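Local coordinates for protein type II restriction enzyme SfiI (PDB 2EZV) that recognises the double-stranded DNA sequence 5'-GGCCN(5)GGCC-3' as a tetramer and cleaves within it to leave terminal 5'-phosphates, at residues Ala136-Leu144 with Leu152-Phe160. Residues are numbered along the deposited sequence; the frame is centred on the assembly and turned at random.
Sequences AGVIPHLML and LPAVTTSIF
Leu142 and Ala154 pair through two backbone hydrogen bonds, Leu142 N to Ala154 O at 3.0 Å and Ala154 N to Leu142 O at 2.8 Å. Leu144 and Leu152 repeat this exchange, and the axes of 141-144 and 152-160 make 153°, consistent with the antiparallel pairing that the bonds define. His141–Val155 and Met143–Pro153 are the intervening non-hydrogen-bonded pairs, so Pro153 sits where its strand needs no amide hydrogen for this neighbour. Beyond His141 the pairing weakens: Thr156 N makes a weak hydrogen bond to Pro140 O at 3.4 Å, and past this last backbone bond the Thr156 hydroxyl OG1 adds a side-chain link, also weak, to Ile139 O.

Apolar contacts divide between the two faces. On the face carrying His141 and Met143, Pro153 CB lies over one face of the His141 ring, 3.9 Å from its centroid and 22° off the normal, a CH-pi contact displaced toward the rim. The same CB meets Met143 SD at 3.7 Å; with CG anti to the carbonyl carbon, the bend at chi2 brings the sulfur there. On the face of Leu142 and Leu144, Leu144 CD1 touches Ala154 CB at 3.8 Å. Farther along, Val138 turns CG1 anti to its backbone nitrogen (chi1 176°), directing that methyl onto Thr156 CG2 at 3.5 Å.

Strand 151-167 also pairs in parallel with strand 93-104, which carries the calcium ligands Asp100 and Ala101. Antiparallel pairs joined by only seven intervening residues make the contact a beta hairpin, its second strand built into the mixed central sheet of a PDDEXK-type nuclease fold.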
loop_
_atom_site.group_PDB
_atom_site.type_symbol
_atom_site.label_atom_id
_atom_site.label_comp_id
_atom_site.label_asym_id
_atom_site.label_seq_id
_atom_site.Cartn_x
_atom_site.Cartn_y
_atom_site.Cartn_z
ATOM N N ALA D 136 17.895 -28.364 -10.474
ATOM C CA ALA D 136 17.192 -27.275 -9.819
ATOM C C ALA D 136 15.845 -27.067 -10.507
ATOM O O ALA D 136 15.742 -27.182 -11.735
ATOM C CB ALA D 136 18.027 -26.001 -9.885
ATOM N N GLY D 137 14.819 -26.772 -9.707
ATOM C CA GLY D 137 13.485 -26.551 -10.239
ATOM C C GLY D 137 13.068 -25.090 -10.283
ATOM O O GLY D 137 12.054 -24.752 -10.894
ATOM N N VAL D 138 13.838 -24.223 -9.625
ATOM C CA VAL D 138 13.561 -22.784 -9.603
ATOM C C VAL D 138 14.383 -22.150 -10.711
ATOM O O VAL D 138 15.585 -22.389 -10.806
ATOM C CB VAL D 138 14.001 -22.138 -8.269
ATOM C CG1 VAL D 138 13.782 -20.638 -8.324
ATOM C CG2 VAL D 138 13.242 -22.750 -7.105
ATOM N N ILE D 139 13.747 -21.341 -11.549
ATOM C CA ILE D 139 14.471 -20.693 -12.634
ATOM C C ILE D 139 15.491 -19.694 -12.089
ATOM O O ILE D 139 15.313 -19.126 -11.011
ATOM C CB ILE D 139 13.514 -19.958 -13.598
ATOM C CG1 ILE D 139 12.731 -18.885 -12.847
ATOM C CG2 ILE D 139 12.546 -20.945 -14.221
ATOM C CD1 ILE D 139 11.922 -17.984 -13.767
ATOM N N PRO D 140 16.578 -19.467 -12.833
ATOM C CA PRO D 140 17.607 -18.529 -12.389
ATOM C C PRO D 140 17.102 -17.090 -12.389
ATOM O O PRO D 140 17.603 -16.251 -11.640
ATOM C CB PRO D 140 18.730 -18.752 -13.402
ATOM C CG PRO D 140 17.965 -19.036 -14.666
ATOM C CD PRO D 140 16.882 -19.987 -14.182
ATOM N N HIS D 141 16.106 -16.811 -13.222
ATOM C CA HIS D 141 15.565 -15.461 -13.308
ATOM C C HIS D 141 14.331 -15.395 -14.200
ATOM O O HIS D 141 14.109 -16.276 -15.018
ATOM C CB HIS D 141 16.646 -14.522 -13.853
ATOM C CG HIS D 141 17.251 -14.987 -15.144
ATOM N ND1 HIS D 141 16.559 -14.984 -16.337
ATOM C CD2 HIS D 141 18.473 -15.504 -15.421
ATOM C CE1 HIS D 141 17.327 -15.478 -17.292
ATOM N NE2 HIS D 141 18.494 -15.802 -16.763
ATOM N N LEU D 142 13.532 -14.345 -14.034
ATOM C CA LEU D 142 12.329 -14.147 -14.841
ATOM C C LEU D 142 12.576 -12.970 -15.775
ATOM O O LEU D 142 12.876 -11.869 -15.320
ATOM C CB LEU D 142 11.125 -13.835 -13.950
ATOM C CG LEU D 142 9.773 -13.608 -14.638
ATOM C CD1 LEU D 142 9.296 -14.892 -15.317
ATOM C CD2 LEU D 142 8.768 -13.167 -13.601
ATOM N N MET D 143 12.447 -13.197 -17.077
ATOM C CA MET D 143 12.677 -12.133 -18.038
ATOM C C MET D 143 11.541 -11.121 -18.039
ATOM O O MET D 143 10.370 -11.485 -18.135
ATOM C CB MET D 143 12.872 -12.720 -19.441
ATOM C CG MET D 143 14.158 -13.521 -19.594
ATOM S SD MET D 143 15.631 -12.504 -19.309
ATOM C CE MET D 143 16.802 -13.280 -20.409
ATOM N N LEU D 144 11.901 -9.850 -17.915
ATOM C CA LEU D 144 10.930 -8.761 -17.906
ATOM C C LEU D 144 11.082 -7.985 -19.212
ATOM O O LEU D 144 12.188 -7.848 -19.732
ATOM C CB LEU D 144 11.191 -7.823 -16.718
ATOM C CG LEU D 144 11.243 -8.427 -15.311
ATOM C CD1 LEU D 144 11.578 -7.338 -14.298
ATOM C CD2 LEU D 144 9.917 -9.072 -14.977
ATOM N N LEU D 152 14.981 -7.943 -19.678
ATOM C CA LEU D 152 15.828 -7.643 -18.529
ATOM C C LEU D 152 15.562 -8.733 -17.499
ATOM O O LEU D 152 14.455 -8.860 -16.999
ATOM C CB LEU D 152 15.447 -6.284 -17.946
ATOM C CG LEU D 152 16.130 -5.881 -16.641
ATOM C CD1 LEU D 152 17.617 -5.684 -16.886
ATOM C CD2 LEU D 152 15.504 -4.600 -16.115
ATOM N N PRO D 153 16.577 -9.532 -17.160
ATOM C CA PRO D 153 16.380 -10.603 -16.179
ATOM C C PRO D 153 16.185 -10.144 -14.733
ATOM O O PRO D 153 16.966 -9.343 -14.214
ATOM C CB PRO D 153 17.636 -11.449 -16.347
ATOM C CG PRO D 153 18.678 -10.409 -16.667
ATOM C CD PRO D 153 17.970 -9.499 -17.646
ATOM N N ALA D 154 15.136 -10.654 -14.091
ATOM C CA ALA D 154 14.863 -10.325 -12.697
ATOM C C ALA D 154 15.377 -11.502 -11.876
ATOM O O ALA D 154 14.811 -12.601 -11.913
ATOM C CB ALA D 154 13.363 -10.132 -12.470
ATOM N N VAL D 155 16.459 -11.270 -11.146
ATOM C CA VAL D 155 17.069 -12.314 -10.338
ATOM C C VAL D 155 16.146 -12.989 -9.346
ATOM O O VAL D 155 15.334 -12.347 -8.677
ATOM C CB VAL D 155 18.248 -11.789 -9.523
ATOM C CG1 VAL D 155 19.340 -12.858 -9.465
ATOM C CG2 VAL D 155 18.742 -10.485 -10.109
ATOM N N THR D 156 16.323 -14.296 -9.236
ATOM C CA THR D 156 15.561 -15.135 -8.333
ATOM C C THR D 156 16.330 -15.255 -7.027
ATOM O O THR D 156 17.522 -15.549 -7.034
ATOM C CB THR D 156 15.367 -16.550 -8.965
ATOM O OG1 THR D 156 14.049 -16.644 -9.517
ATOM C CG2 THR D 156 15.584 -17.654 -7.947
ATOM N N THR D 157 15.656 -15.011 -5.912
ATOM C CA THR D 157 16.286 -15.132 -4.603
ATOM C C THR D 157 15.414 -16.050 -3.760
ATOM O O THR D 157 14.255 -15.738 -3.479
ATOM C CB THR D 157 16.435 -13.762 -3.908
ATOM O OG1 THR D 157 17.356 -12.960 -4.650
ATOM C CG2 THR D 157 16.971 -13.929 -2.476
ATOM N N SER D 158 15.985 -17.179 -3.353
ATOM C CA SER D 158 15.257 -18.183 -2.587
ATOM C C SER D 158 15.417 -18.113 -1.082
ATOM O O SER D 158 16.536 -18.134 -0.558
ATOM C CB SER D 158 15.658 -19.574 -3.071
ATOM O OG SER D 158 15.433 -19.687 -4.466
ATOM N N ILE D 159 14.283 -18.074 -0.390
ATOM C CA ILE D 159 14.278 -17.993 1.062
ATOM C C ILE D 159 13.288 -18.943 1.740
ATOM O O ILE D 159 12.188 -19.173 1.241
ATOM C CB ILE D 159 13.984 -16.550 1.486
ATOM C CG1 ILE D 159 15.080 -15.653 0.902
ATOM C CG2 ILE D 159 13.935 -16.430 3.022
ATOM C CD1 ILE D 159 14.778 -14.200 0.958
ATOM N N PHE D 160 13.689 -19.487 2.881
ATOM C CA PHE D 160 12.842 -20.406 3.630
ATOM C C PHE D 160 12.666 -20.014 5.089
ATOM O O PHE D 160 13.643 -19.805 5.813
ATOM C CB PHE D 160 13.400 -21.827 3.558
ATOM C CG PHE D 160 13.291 -22.449 2.200
ATOM C CD1 PHE D 160 14.175 -22.102 1.187
ATOM C CD2 PHE D 160 12.283 -23.365 1.926
ATOM C CE1 PHE D 160 14.055 -22.659 -0.080
ATOM C CE2 PHE D 160 12.152 -23.928 0.666
ATOM C CZ PHE D 160 13.041 -23.575 -0.342
#